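Local coordinates for protein Pre-mRNA-splicing factor 38 (Chaetomium thermophilum, PDB 5F5T) that is probably required for pre-mRNA splicing as a member of the PRP38 family of spliceosomal proteins, at residues T9-E14 with Q55-N60. Numbering follows the deposited sequence.
Sequences THRADE and QCFGVN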
loop_
_atom_site.group_PDB
_atom_site.type_symbol
_atom_site.label_atom_id
_atom_site.label_comp_id
_atom_site.label_asym_id
_atom_site.label_seq_id
_atom_site.Cartn_x
_atom_site.Cartn_y
_atom_site.Cartn_z
ATOM N N THR A 9 25.064 2.184 -23.849
ATOM C CA THR A 9 25.325 1.380 -22.667
ATOM C C THR A 9 24.026 1.104 -21.913
ATOM O O THR A 9 23.919 0.117 -21.185
ATOM C CB THR A 9 26.326 2.072 -21.733
ATOM O OG1 THR A 9 26.113 1.627 -20.388
ATOM C CG2 THR A 9 26.143 3.581 -21.796
ATOM N N HIS A 10 23.047 1.988 -22.098
ATOM C CA HIS A 10 21.769 1.906 -21.392
ATOM C C HIS A 10 21.045 0.599 -21.674
ATOM O O HIS A 10 20.550 -0.068 -20.764
ATOM C CB HIS A 10 20.867 3.081 -21.769
ATOM C CG HIS A 10 21.351 4.403 -21.264
ATOM N ND1 HIS A 10 21.478 4.678 -19.919
ATOM C CD2 HIS A 10 21.725 5.526 -21.917
ATOM C CE1 HIS A 10 21.915 5.914 -19.768
ATOM N NE2 HIS A 10 22.075 6.452 -20.963
ATOM N N ARG A 11 20.985 0.253 -22.955
ATOM C CA ARG A 11 20.313 -0.954 -23.405
ATOM C C ARG A 11 21.011 -2.179 -22.835
ATOM O O ARG A 11 20.362 -3.147 -22.448
ATOM C CB ARG A 11 20.271 -1.016 -24.930
ATOM C CG ARG A 11 19.214 -1.961 -25.471
ATOM C CD ARG A 11 18.879 -1.658 -26.921
ATOM N NE ARG A 11 18.134 -0.410 -27.072
ATOM C CZ ARG A 11 18.673 0.736 -27.478
ATOM N NH1 ARG A 11 19.963 0.793 -27.776
ATOM N NH2 ARG A 11 17.922 1.823 -27.589
ATOM N N ALA A 12 22.339 -2.138 -22.815
ATOM C CA ALA A 12 23.135 -3.217 -22.242
ATOM C C ALA A 12 22.842 -3.404 -20.754
ATOM O O ALA A 12 22.686 -4.533 -20.282
ATOM C CB ALA A 12 24.616 -2.949 -22.459
ATOM N N ASP A 13 22.781 -2.297 -20.017
ATOM C CA ASP A 13 22.499 -2.348 -18.581
ATOM C C ASP A 13 21.096 -2.884 -18.306
ATOM O O ASP A 13 20.894 -3.707 -17.405
ATOM C CB ASP A 13 22.664 -0.964 -17.947
ATOM C CG ASP A 13 24.087 -0.447 -18.038
ATOM O OD1 ASP A 13 25.023 -1.217 -17.735
ATOM O OD2 ASP A 13 24.269 0.735 -18.398
ATOM N N GLU A 14 20.128 -2.408 -19.086
ATOM C CA GLU A 14 18.745 -2.835 -18.931
ATOM C C GLU A 14 18.640 -4.324 -19.220
ATOM O O GLU A 14 18.001 -5.068 -18.481
ATOM C CB GLU A 14 17.815 -2.062 -19.859
ATOM C CG GLU A 14 16.433 -2.688 -19.976
ATOM C CD GLU A 14 15.599 -2.071 -21.074
ATOM O OE1 GLU A 14 15.644 -0.834 -21.238
ATOM O OE2 GLU A 14 14.884 -2.826 -21.766
ATOM N N GLN A 55 10.385 6.706 -22.911
ATOM C CA GLN A 55 10.377 7.631 -21.781
ATOM C C GLN A 55 11.138 7.114 -20.567
ATOM O O GLN A 55 11.476 7.886 -19.673
ATOM C CB GLN A 55 8.937 7.966 -21.384
ATOM C CG GLN A 55 8.196 8.794 -22.420
ATOM C CD GLN A 55 8.825 10.161 -22.628
ATOM O OE1 GLN A 55 9.276 10.804 -21.678
ATOM N NE2 GLN A 55 8.862 10.609 -23.877
ATOM N N CYS A 56 11.396 5.812 -20.524
ATOM C CA CYS A 56 12.144 5.235 -19.413
ATOM C C CYS A 56 13.574 4.911 -19.808
ATOM O O CYS A 56 14.397 4.559 -18.964
ATOM C CB CYS A 56 11.456 3.977 -18.895
ATOM S SG CYS A 56 9.862 4.289 -18.130
ATOM N N PHE A 57 13.875 5.038 -21.092
ATOM C CA PHE A 57 15.189 4.658 -21.578
ATOM C C PHE A 57 16.276 5.566 -21.010
ATOM O O PHE A 57 16.267 6.778 -21.223
ATOM C CB PHE A 57 15.217 4.688 -23.104
ATOM C CG PHE A 57 16.545 4.320 -23.688
ATOM C CD1 PHE A 57 16.970 3.002 -23.700
ATOM C CD2 PHE A 57 17.370 5.292 -24.229
ATOM C CE1 PHE A 57 18.194 2.662 -24.238
ATOM C CE2 PHE A 57 18.595 4.957 -24.770
ATOM C CZ PHE A 57 19.007 3.641 -24.775
ATOM N N GLY A 58 17.214 4.957 -20.292
ATOM C CA GLY A 58 18.353 5.660 -19.729
ATOM C C GLY A 58 18.041 6.792 -18.767
ATOM O O GLY A 58 18.831 7.725 -18.635
ATOM N N VAL A 59 16.905 6.709 -18.082
ATOM C CA VAL A 59 16.488 7.783 -17.183
ATOM C C VAL A 59 17.211 7.760 -15.846
ATOM O O VAL A 59 17.807 6.759 -15.456
ATOM C CB VAL A 59 14.981 7.746 -16.899
ATOM C CG1 VAL A 59 14.206 7.978 -18.171
ATOM C CG2 VAL A 59 14.597 6.432 -16.248
ATOM N N ASN A 60 17.111 8.879 -15.141
ATOM C CA ASN A 60 17.794 9.101 -13.877
ATOM C C ASN A 60 16.793 9.349 -12.759
ATOM O O ASN A 60 15.588 9.437 -13.002
ATOM C CB ASN A 60 18.757 10.279 -13.988
ATOM C CG ASN A 60 20.199 9.840 -14.000
ATOM O OD1 ASN A 60 20.496 8.648 -13.928
ATOM N ND2 ASN A 60 21.110 10.802 -14.095
#
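The side chain of His10, on helix 9-19, packs against Phe57 and Gly58 in the loop joining helices 50-55 and 61-71. Its CB meets the Phe57 ring first, 3.6 Å from CZ. With chi1 at -69°, CG lies anti to the carbonyl carbon, and the imidazole is carried over the Gly58 backbone. There His10 ND1 approaches Gly58 CA to 3.3 Å, and this carbon sits over one face of the ring, nearer ND1, CG and CE1 than CD2 and NE2. Gly58 CA thus makes a CH-pi contact, 3.5 Å from the ring centroid. Meanwhile an edge of the imidazole is directed at the face of Phe57 in a T-shaped pair, planes at 70° and centroids 5.4 Å apart. Arg11, one residue along the helix, bends at chi3 and crosses the Phe57 side chain at about a right angle, so that Phe57 CE1 lies over one guanidinium face toward its rim, the planes 15° apart. Arg11 NH2 comes 3.5 Å from Phe57 CE1, and Arg11 NH1 is salt-bridged to Asp8. A serine in place of Phe57 would probably open a gap beside His10 CB and leave the guanidinium without its aromatic partner. Gly58 sits in a type II beta turn from Cys56 to Val59, and its positive phi favours glycine. The arrangement is surface packing of an N-terminal helix against a helix-connecting beta turn of the largely helical PRP38 fold.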